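Local coordinates for osmotically inducible protein OsmC (Psychrobacter arcticus, PDB 2PN2) that probably takes part in osmotic-stress and detoxification responses, perhaps reducing organic hydroperoxides as related OsmC-family thiol peroxidases do, at residues Leu64-Leu69 with Ala93-Val98; Ser71-Ile76 with Val109-Thr114; Thr130-Pro135 with Gln146-His151. One frame throughout, in Å; residues are numbered along the deposited sequence. Where two conformers were deposited one is given.

Interaction 1 of 3, residues Leu64-Leu69 with Ala93-Val98. With SO4 (sulfate ion), chain D.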
loop_
_atom_site.group_PDB
_atom_site.type_symbol
_atom_site.label_atom_id
_atom_site.label_comp_id
_atom_site.label_asym_id
_atom_site.label_seq_id
_atom_site.Cartn_x
_atom_site.Cartn_y
_atom_site.Cartn_z
ATOM N N LEU A 64 -5.004 0.521 1.806
ATOM C CA LEU A 64 -3.794 1.158 1.280
ATOM C C LEU A 64 -3.073 0.237 0.282
ATOM O O LEU A 64 -2.654 0.690 -0.789
ATOM C CB LEU A 64 -2.886 1.568 2.450
ATOM C CG LEU A 64 -1.907 2.709 2.277
ATOM C CD1 LEU A 64 -2.688 3.972 1.941
ATOM C CD2 LEU A 64 -1.155 2.886 3.594
ATOM N N LEU A 65 -2.953 -1.050 0.613
ATOM C CA LEU A 65 -2.333 -2.022 -0.294
ATOM C C LEU A 65 -3.132 -2.129 -1.596
ATOM O O LEU A 65 -2.557 -2.121 -2.674
ATOM C CB LEU A 65 -2.255 -3.404 0.358
ATOM C CG LEU A 65 -1.511 -4.515 -0.380
ATOM C CD1 LEU A 65 -0.049 -4.193 -0.376
ATOM C CD2 LEU A 65 -1.782 -5.876 0.280
ATOM N N ALA A 66 -4.453 -2.268 -1.481
ATOM C CA ALA A 66 -5.347 -2.391 -2.688
ATOM C C ALA A 66 -5.185 -1.158 -3.567
ATOM O O ALA A 66 -4.968 -1.271 -4.782
ATOM C CB ALA A 66 -6.832 -2.589 -2.285
ATOM N N THR A 67 -5.208 0.016 -2.936
ATOM C CA THR A 67 -5.042 1.286 -3.662
ATOM C C THR A 67 -3.665 1.460 -4.329
ATOM O O THR A 67 -3.585 2.016 -5.425
ATOM C CB THR A 67 -5.372 2.483 -2.747
ATOM O OG1 THR A 67 -6.636 2.233 -2.128
ATOM C CG2 THR A 67 -5.409 3.799 -3.540
ATOM N N SER A 68 -2.601 0.998 -3.676
ATOM C CA SER A 68 -1.240 1.057 -4.235
ATOM C C SER A 68 -1.137 0.304 -5.566
ATOM O O SER A 68 -0.436 0.762 -6.452
ATOM C CB SER A 68 -0.162 0.556 -3.244
ATOM O OG SER A 68 -0.143 -0.849 -3.127
ATOM N N LEU A 69 -1.877 -0.811 -5.704
ATOM C CA LEU A 69 -1.919 -1.575 -6.943
ATOM C C LEU A 69 -2.475 -0.725 -8.059
ATOM O O LEU A 69 -1.867 -0.651 -9.111
ATOM C CB LEU A 69 -2.781 -2.846 -6.825
ATOM C CG LEU A 69 -2.847 -3.736 -8.082
ATOM C CD1 LEU A 69 -1.410 -4.104 -8.616
ATOM C CD2 LEU A 69 -3.657 -5.011 -7.756
ATOM N N ALA A 93 -9.537 5.224 -11.593
ATOM C CA ALA A 93 -9.534 3.803 -11.243
ATOM C C ALA A 93 -10.334 3.598 -9.954
ATOM O O ALA A 93 -9.916 4.120 -8.917
ATOM C CB ALA A 93 -8.089 3.295 -11.068
ATOM N N GLU A 94 -11.477 2.888 -10.032
ATOM C CA GLU A 94 -12.302 2.519 -8.854
ATOM C C GLU A 94 -11.775 1.189 -8.339
ATOM O O GLU A 94 -11.709 0.216 -9.091
ATOM C CB GLU A 94 -13.791 2.369 -9.176
ATOM C CG GLU A 94 -14.486 3.680 -9.321
ATOM C CD GLU A 94 -15.902 3.596 -9.866
ATOM O OE1 GLU A 94 -16.452 2.480 -10.024
ATOM O OE2 GLU A 94 -16.470 4.673 -10.142
ATOM N N VAL A 95 -11.415 1.162 -7.059
ATOM C CA VAL A 95 -10.770 0.016 -6.443
ATOM C C VAL A 95 -11.756 -0.621 -5.501
ATOM O O VAL A 95 -12.369 0.062 -4.669
ATOM C CB VAL A 95 -9.507 0.425 -5.647
ATOM C CG1 VAL A 95 -8.805 -0.840 -5.047
ATOM C CG2 VAL A 95 -8.514 1.212 -6.526
ATOM N N THR A 96 -11.940 -1.925 -5.661
ATOM C CA THR A 96 -12.821 -2.704 -4.798
ATOM C C THR A 96 -11.958 -3.841 -4.280
ATOM O O THR A 96 -11.219 -4.429 -5.051
ATOM C CB THR A 96 -14.053 -3.218 -5.610
ATOM O OG1 THR A 96 -14.892 -2.104 -5.966
ATOM C CG2 THR A 96 -14.873 -4.197 -4.807
ATOM N N LYS A 97 -12.017 -4.137 -2.983
ATOM C CA LYS A 97 -11.238 -5.254 -2.439
ATOM C C LYS A 97 -12.173 -6.308 -1.896
ATOM O O LYS A 97 -13.267 -5.979 -1.418
ATOM C CB LYS A 97 -10.234 -4.803 -1.362
ATOM C CG LYS A 97 -10.838 -4.411 -0.025
ATOM C CD LYS A 97 -9.793 -4.170 1.048
ATOM C CE LYS A 97 -10.522 -3.981 2.370
ATOM N NZ LYS A 97 -9.618 -3.480 3.411
ATOM N N VAL A 98 -11.734 -7.564 -1.982
ATOM C CA VAL A 98 -12.422 -8.688 -1.371
ATOM C C VAL A 98 -11.406 -9.299 -0.398
ATOM O O VAL A 98 -10.204 -9.433 -0.723
ATOM C CB VAL A 98 -12.881 -9.749 -2.390
ATOM C CG1 VAL A 98 -13.685 -10.885 -1.682
ATOM C CG2 VAL A 98 -13.740 -9.097 -3.486
HETATM S S SO4 D . -7.647 -4.151 7.417
HETATM O O1 SO4 D . -8.655 -3.544 6.544
HETATM O O2 SO4 D . -6.351 -3.481 7.254
HETATM O O3 SO4 D . -8.100 -3.972 8.793
HETATM O O4 SO4 D . -7.526 -5.574 7.121
#

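Interaction 2 of 3, residues Ser71-Ile76 with Val109-Thr114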
loop_
_atom_site.group_PDB
_atom_site.type_symbol
_atom_site.label_atom_id
_atom_site.label_comp_id
_atom_site.label_asym_id
_atom_site.label_seq_id
_atom_site.Cartn_x
_atom_site.Cartn_y
_atom_site.Cartn_z
ATOM N N SER A 71 -2.755 2.614 -8.118
ATOM C CA SER A 71 -1.812 3.733 -8.354
ATOM C C SER A 71 -0.632 3.321 -9.219
ATOM O O SER A 71 -0.233 4.060 -10.125
ATOM C CB SER A 71 -1.282 4.303 -7.046
ATOM O OG SER A 71 -2.292 5.066 -6.448
ATOM N N CYS A 72 -0.103 2.134 -8.948
ATOM C CA CYS A 72 1.014 1.593 -9.701
ATOM C C CYS A 72 0.628 1.369 -11.170
ATOM O O CYS A 72 1.384 1.740 -12.080
ATOM C CB CYS A 72 1.494 0.294 -9.066
ATOM S SG CYS A 72 2.979 -0.308 -9.793
HETATM N N MSE A 73 -0.566 0.810 -11.376
HETATM C CA MSE A 73 -1.112 0.548 -12.719
HETATM C C MSE A 73 -1.289 1.825 -13.545
HETATM O O MSE A 73 -0.864 1.864 -14.702
HETATM C CB MSE A 73 -2.443 -0.189 -12.627
HETATM C CG MSE A 73 -2.274 -1.613 -12.233
HETATM SE SE MSE A 73 -3.959 -2.598 -12.225
HETATM C CE MSE A 73 -3.238 -4.315 -11.711
ATOM N N LEU A 74 -1.897 2.855 -12.936
ATOM C CA LEU A 74 -2.067 4.148 -13.594
ATOM C C LEU A 74 -0.718 4.807 -13.906
ATOM O O LEU A 74 -0.571 5.432 -14.952
ATOM C CB LEU A 74 -2.951 5.098 -12.780
ATOM C CG LEU A 74 -4.447 4.789 -12.625
ATOM C CD1 LEU A 74 -5.090 5.883 -11.797
ATOM C CD2 LEU A 74 -5.147 4.677 -13.979
ATOM N N THR A 75 0.262 4.639 -13.011
ATOM C CA THR A 75 1.599 5.239 -13.170
ATOM C C THR A 75 2.339 4.603 -14.352
ATOM O O THR A 75 2.874 5.326 -15.205
ATOM C CB THR A 75 2.419 5.135 -11.868
ATOM O OG1 THR A 75 1.684 5.763 -10.800
ATOM C CG2 THR A 75 3.797 5.801 -12.013
ATOM N N ILE A 76 2.358 3.269 -14.408
ATOM C CA ILE A 76 3.020 2.547 -15.516
ATOM C C ILE A 76 2.265 2.761 -16.840
ATOM O O ILE A 76 2.911 2.826 -17.892
ATOM C CB ILE A 76 3.279 1.043 -15.200
ATOM C CG1 ILE A 76 4.360 0.487 -16.130
ATOM C CG2 ILE A 76 1.994 0.230 -15.260
ATOM C CD1 ILE A 76 4.696 -0.973 -15.902
ATOM N N VAL A 109 -8.580 -7.945 -5.805
ATOM C CA VAL A 109 -8.587 -6.488 -5.972
ATOM C C VAL A 109 -9.160 -6.228 -7.351
ATOM O O VAL A 109 -8.571 -6.667 -8.370
ATOM C CB VAL A 109 -7.203 -5.842 -5.843
ATOM C CG1 VAL A 109 -7.309 -4.347 -6.094
ATOM C CG2 VAL A 109 -6.591 -6.108 -4.470
ATOM N N HIS A 110 -10.308 -5.554 -7.402
ATOM C CA HIS A 110 -10.949 -5.221 -8.684
ATOM C C HIS A 110 -10.668 -3.760 -8.956
ATOM O O HIS A 110 -10.915 -2.911 -8.083
ATOM C CB HIS A 110 -12.458 -5.492 -8.700
ATOM C CG HIS A 110 -12.845 -6.862 -8.236
ATOM N ND1 HIS A 110 -14.125 -7.163 -7.828
ATOM C CD2 HIS A 110 -12.113 -7.988 -8.043
ATOM C CE1 HIS A 110 -14.180 -8.433 -7.461
ATOM N NE2 HIS A 110 -12.970 -8.952 -7.571
ATOM N N ILE A 111 -10.130 -3.471 -10.140
ATOM C CA ILE A 111 -9.756 -2.119 -10.554
ATOM C C ILE A 111 -10.508 -1.831 -11.844
ATOM O O ILE A 111 -10.285 -2.505 -12.837
ATOM C CB ILE A 111 -8.222 -1.971 -10.781
ATOM C CG1 ILE A 111 -7.416 -2.458 -9.570
ATOM C CG2 ILE A 111 -7.842 -0.520 -11.145
ATOM C CD1 ILE A 111 -7.145 -3.946 -9.577
ATOM N N ALA A 112 -11.449 -0.886 -11.797
ATOM C CA ALA A 112 -12.223 -0.466 -12.967
ATOM C C ALA A 112 -11.598 0.841 -13.446
ATOM O O ALA A 112 -11.728 1.875 -12.774
ATOM C CB ALA A 112 -13.696 -0.263 -12.607
ATOM N N ILE A 113 -10.946 0.799 -14.611
ATOM C CA ILE A 113 -10.255 1.978 -15.164
ATOM C C ILE A 113 -11.110 2.674 -16.241
ATOM O O ILE A 113 -11.535 2.040 -17.195
ATOM C CB ILE A 113 -8.869 1.625 -15.734
ATOM C CG1 ILE A 113 -8.008 0.883 -14.693
ATOM C CG2 ILE A 113 -8.165 2.901 -16.219
ATOM C CD1 ILE A 113 -6.585 0.580 -15.164
ATOM N N THR A 114 -11.346 3.974 -16.074
ATOM C CA THR A 114 -12.123 4.769 -17.023
ATOM C C THR A 114 -11.199 5.858 -17.572
ATOM O O THR A 114 -10.760 6.739 -16.841
ATOM C CB THR A 114 -13.414 5.338 -16.378
ATOM O OG1 THR A 114 -14.199 4.248 -15.868
ATOM C CG2 THR A 114 -14.268 6.116 -17.397
#

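Interaction 3 of 3, residues Thr130-Pro135 with Gln146-His151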
loop_
_atom_site.group_PDB
_atom_site.type_symbol
_atom_site.label_atom_id
_atom_site.label_comp_id
_atom_site.label_asym_id
_atom_site.label_seq_id
_atom_site.Cartn_x
_atom_site.Cartn_y
_atom_site.Cartn_z
ATOM N N THR A 130 0.399 -3.741 -19.820
ATOM C CA THR A 130 1.411 -2.987 -19.056
ATOM C C THR A 130 1.013 -2.903 -17.579
ATOM O O THR A 130 1.856 -3.099 -16.712
ATOM C CB THR A 130 1.662 -1.564 -19.606
ATOM O OG1 THR A 130 1.808 -1.611 -21.025
ATOM C CG2 THR A 130 2.927 -0.984 -19.015
ATOM N N ALA A 131 -0.272 -2.623 -17.321
ATOM C CA ALA A 131 -0.861 -2.590 -15.969
ATOM C C ALA A 131 -0.621 -3.864 -15.144
ATOM O O ALA A 131 -0.217 -3.790 -13.976
ATOM C CB ALA A 131 -2.354 -2.348 -16.056
ATOM N N LEU A 132 -0.904 -5.018 -15.746
ATOM C CA LEU A 132 -0.706 -6.326 -15.084
ATOM C C LEU A 132 0.762 -6.688 -14.775
ATOM O O LEU A 132 1.001 -7.540 -13.926
ATOM C CB LEU A 132 -1.393 -7.462 -15.872
ATOM C CG LEU A 132 -2.935 -7.474 -15.909
ATOM C CD1 LEU A 132 -3.451 -8.728 -16.649
ATOM C CD2 LEU A 132 -3.514 -7.448 -14.515
ATOM N N THR A 133 1.721 -6.046 -15.445
ATOM C CA THR A 133 3.157 -6.292 -15.202
ATOM C C THR A 133 3.807 -5.306 -14.219
ATOM O O THR A 133 5.018 -5.419 -13.970
ATOM C CB THR A 133 3.998 -6.252 -16.547
ATOM O OG1 THR A 133 4.197 -4.897 -16.998
ATOM C CG2 THR A 133 3.339 -7.088 -17.631
ATOM N N CYS A 134 3.028 -4.383 -13.632
ATOM C CA CYS A 134 3.603 -3.289 -12.845
ATOM C C CYS A 134 4.203 -3.771 -11.528
ATOM O O CYS A 134 3.836 -4.847 -11.050
ATOM C CB CYS A 134 2.583 -2.169 -12.613
ATOM S SG CYS A 134 1.363 -2.479 -11.349
ATOM N N PRO A 135 5.144 -3.001 -10.961
ATOM C CA PRO A 135 5.817 -3.488 -9.750
ATOM C C PRO A 135 4.958 -3.961 -8.578
ATOM O O PRO A 135 5.278 -5.003 -8.015
ATOM C CB PRO A 135 6.722 -2.314 -9.367
ATOM C CG PRO A 135 7.062 -1.718 -10.682
ATOM C CD PRO A 135 5.750 -1.729 -11.404
ATOM N N GLN A 146 -6.301 -10.241 -9.429
ATOM C CA GLN A 146 -6.181 -8.833 -9.853
ATOM C C GLN A 146 -7.089 -8.697 -11.077
ATOM O O GLN A 146 -6.728 -9.120 -12.167
ATOM C CB GLN A 146 -4.737 -8.486 -10.190
ATOM C CG GLN A 146 -3.785 -8.702 -9.022
ATOM C CD GLN A 146 -2.359 -8.355 -9.353
ATOM O OE1 GLN A 146 -2.084 -7.366 -10.041
ATOM N NE2 GLN A 146 -1.432 -9.153 -8.841
ATOM N N LYS A 147 -8.301 -8.186 -10.870
ATOM C CA LYS A 147 -9.309 -8.044 -11.929
ATOM C C LYS A 147 -9.347 -6.617 -12.444
ATOM O O LYS A 147 -9.853 -5.729 -11.767
ATOM C CB LYS A 147 -10.677 -8.438 -11.389
ATOM C CG LYS A 147 -11.803 -8.475 -12.412
ATOM C CD LYS A 147 -13.083 -8.873 -11.732
ATOM C CE LYS A 147 -14.255 -8.918 -12.704
ATOM N NZ LYS A 147 -15.514 -9.359 -12.028
ATOM N N VAL A 148 -8.837 -6.414 -13.652
ATOM C CA VAL A 148 -8.799 -5.111 -14.288
ATOM C C VAL A 148 -9.810 -5.052 -15.442
ATOM O O VAL A 148 -9.823 -5.930 -16.299
ATOM C CB VAL A 148 -7.384 -4.776 -14.785
ATOM C CG1 VAL A 148 -7.340 -3.360 -15.349
ATOM C CG2 VAL A 148 -6.359 -4.932 -13.651
ATOM N N ILE A 149 -10.681 -4.044 -15.416
ATOM C CA ILE A 149 -11.641 -3.781 -16.504
ATOM C C ILE A 149 -11.435 -2.321 -16.954
ATOM O O ILE A 149 -11.194 -1.445 -16.108
ATOM C CB ILE A 149 -13.116 -4.112 -16.111
ATOM C CG1 ILE A 149 -13.635 -3.248 -14.951
ATOM C CG2 ILE A 149 -13.247 -5.603 -15.735
ATOM C CD1 ILE A 149 -15.043 -3.665 -14.405
ATOM N N ILE A 150 -11.465 -2.092 -18.272
ATOM C CA ILE A 150 -11.334 -0.755 -18.878
ATOM C C ILE A 150 -12.707 -0.288 -19.371
ATOM O O ILE A 150 -13.320 -0.988 -20.154
ATOM C CB ILE A 150 -10.388 -0.748 -20.096
ATOM C CG1 ILE A 150 -8.975 -1.169 -19.723
ATOM C CG2 ILE A 150 -10.308 0.662 -20.721
ATOM C CD1 ILE A 150 -8.107 -1.389 -20.939
ATOM N N HIS A 151 -13.183 0.874 -18.918
ATOM C CA HIS A 151 -14.467 1.445 -19.379
ATOM C C HIS A 151 -14.193 2.650 -20.274
ATOM O O HIS A 151 -13.117 3.257 -20.214
ATOM C CB HIS A 151 -15.372 1.870 -18.213
ATOM C CG HIS A 151 -15.623 0.794 -17.196
ATOM N ND1 HIS A 151 -15.729 1.057 -15.845
ATOM C CD2 HIS A 151 -15.753 -0.547 -17.326
ATOM C CE1 HIS A 151 -15.945 -0.072 -15.193
ATOM N NE2 HIS A 151 -15.958 -1.062 -16.067
HETATM O O HOH W 1 -0.661 -8.722 -12.235
#

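Interaction 1 of 3, residues Leu64-Leu69 with Ala93-Val98
In this OsmC-like fold the long helix 61-83 packs against one face of a mixed sheet, and A66 and V95 meet where the helix's early turns cross strand 92-100. The short segments run at 139° to each other, with axes 8.6 Å apart at their closest. A66 directs its methyl group at the strand, where CB sits 3.8 Å from V95 CG1. CG1 of V95 lies opposite its backbone N (chi1 -178°) and reaches both the methyl and the helix backbone, with V95 CG1 3.9 Å from A66 O. A66 and V95 both also touch V109, and V95 touches A70, which makes the surroundings apolar. Two residues along the strand, K97 also faces the helix, and its CB lies 4.2 Å from A66 CB. K97 CG stands between backbone N and carbonyl carbon (chi1 73°), and from there the extended chain runs beside the helix to the residues near its start. V95 and its neighbours also pair with a strand of the second subunit, which continues the sheet across the interface. The main partners of K97 NZ are T62, by a hydrogen bond, and D63, by a salt bridge. A sulfate, probably from the crystallisation liquor and also bonded by T62, S60 and R104, adds a weak hydrogen bond, with K97 NZ 3.3 Å from sulfate O1.

Interaction 2 of 3, residues Ser71-Ile76 with Val109-Thr114
M73, present as selenomethionine, and L74 carry the helix side of this contact, meeting I111 and I113 of the strand through apolar atoms alone. M73 SE is 4.4 Å from I111 CD1, a loose apolar contact. L74 reaches the strand with one branch: its CD2 lies 4.2 Å from I113 CG2, the two side chains lying flank to flank and heading opposite ways. In I113 the CG2 methyl is the branch opposite the backbone N, since CG1 takes the position beside that N (chi1 -53°). All four residues are buried. In the next shell, M73 also touches Q146 and V148 of the neighbouring strand, L74 packs on A93 and on V25 of the second subunit, and I113 leans on I77 one turn further along the helix. On the helix itself, T75 OG1 donates a 2.7 Å hydrogen bond to S71 O from above the carbonyl plane, while T75 N bonds to the same oxygen from the opposite face; S71 O is thus gripped twice. The result is a hydrophobic helix-on-sheet layer, in which helix 61-83 packs against the middle of this chain's three strands in the mixed sheet of the OsmC-like fold.

Interaction 3 of 3, residues Thr130-Pro135 with Gln146-His151
L132, near the C-terminal end of helix 121-132, packs against V148 within the beta-alpha-beta unit formed by strand 105-114, helix 121-132 and strand 145-150. L132 CB is still 6.0 Å from V148 CG2. L132 CG, set beside the backbone N by chi1 of -68°, carries the side chain across toward the sheet and comes to 4.8 Å from V148 CG2. CD2, not CD1, is the branch that touches the strand: L132 CD2 lies 3.9 Å from V148 CG2. The same methyl, L132 CD2, is 4.3 Å from Q146 O. The L132 and V148 side chains overlap side by side while pointing opposite ways, and V148 is also backed by Y128 of the same helix. Just beyond L132 the chain turns, and T130 O accepts from both T133 N and T133 OG1, which come from the same face of its carbonyl plane; the T133 OG1 to T130 O bond measures 3.0 Å. The amide of Q146 is used at both ends, its NE2 being bound by A137 O. At the other end one water bridges the segments, donating to L132 O at 2.6 Å and to Q146 OE1 at 2.9 Å.

Interactions 1 and 2 share helix 61-83, use neighbouring antiparallel strands of one sheet, have centres about 8 Å apart, and alternate along the chain. Interaction 3 follows them in sequence and adds the third strand, parallel to 105-114, together with helix 121-132. Its centre lies about 6 Å from that of interaction 2 and about 12 Å from that of interaction 1. The helices therefore pack on a single three-stranded sheet, which the second subunit extends beyond 92-100. Interactions 2 and 3 also bring C72 and C134 together, with C72 SG 3.1 Å from C134 SG, consistent with the paired cysteines of OsmC-family peroxidases.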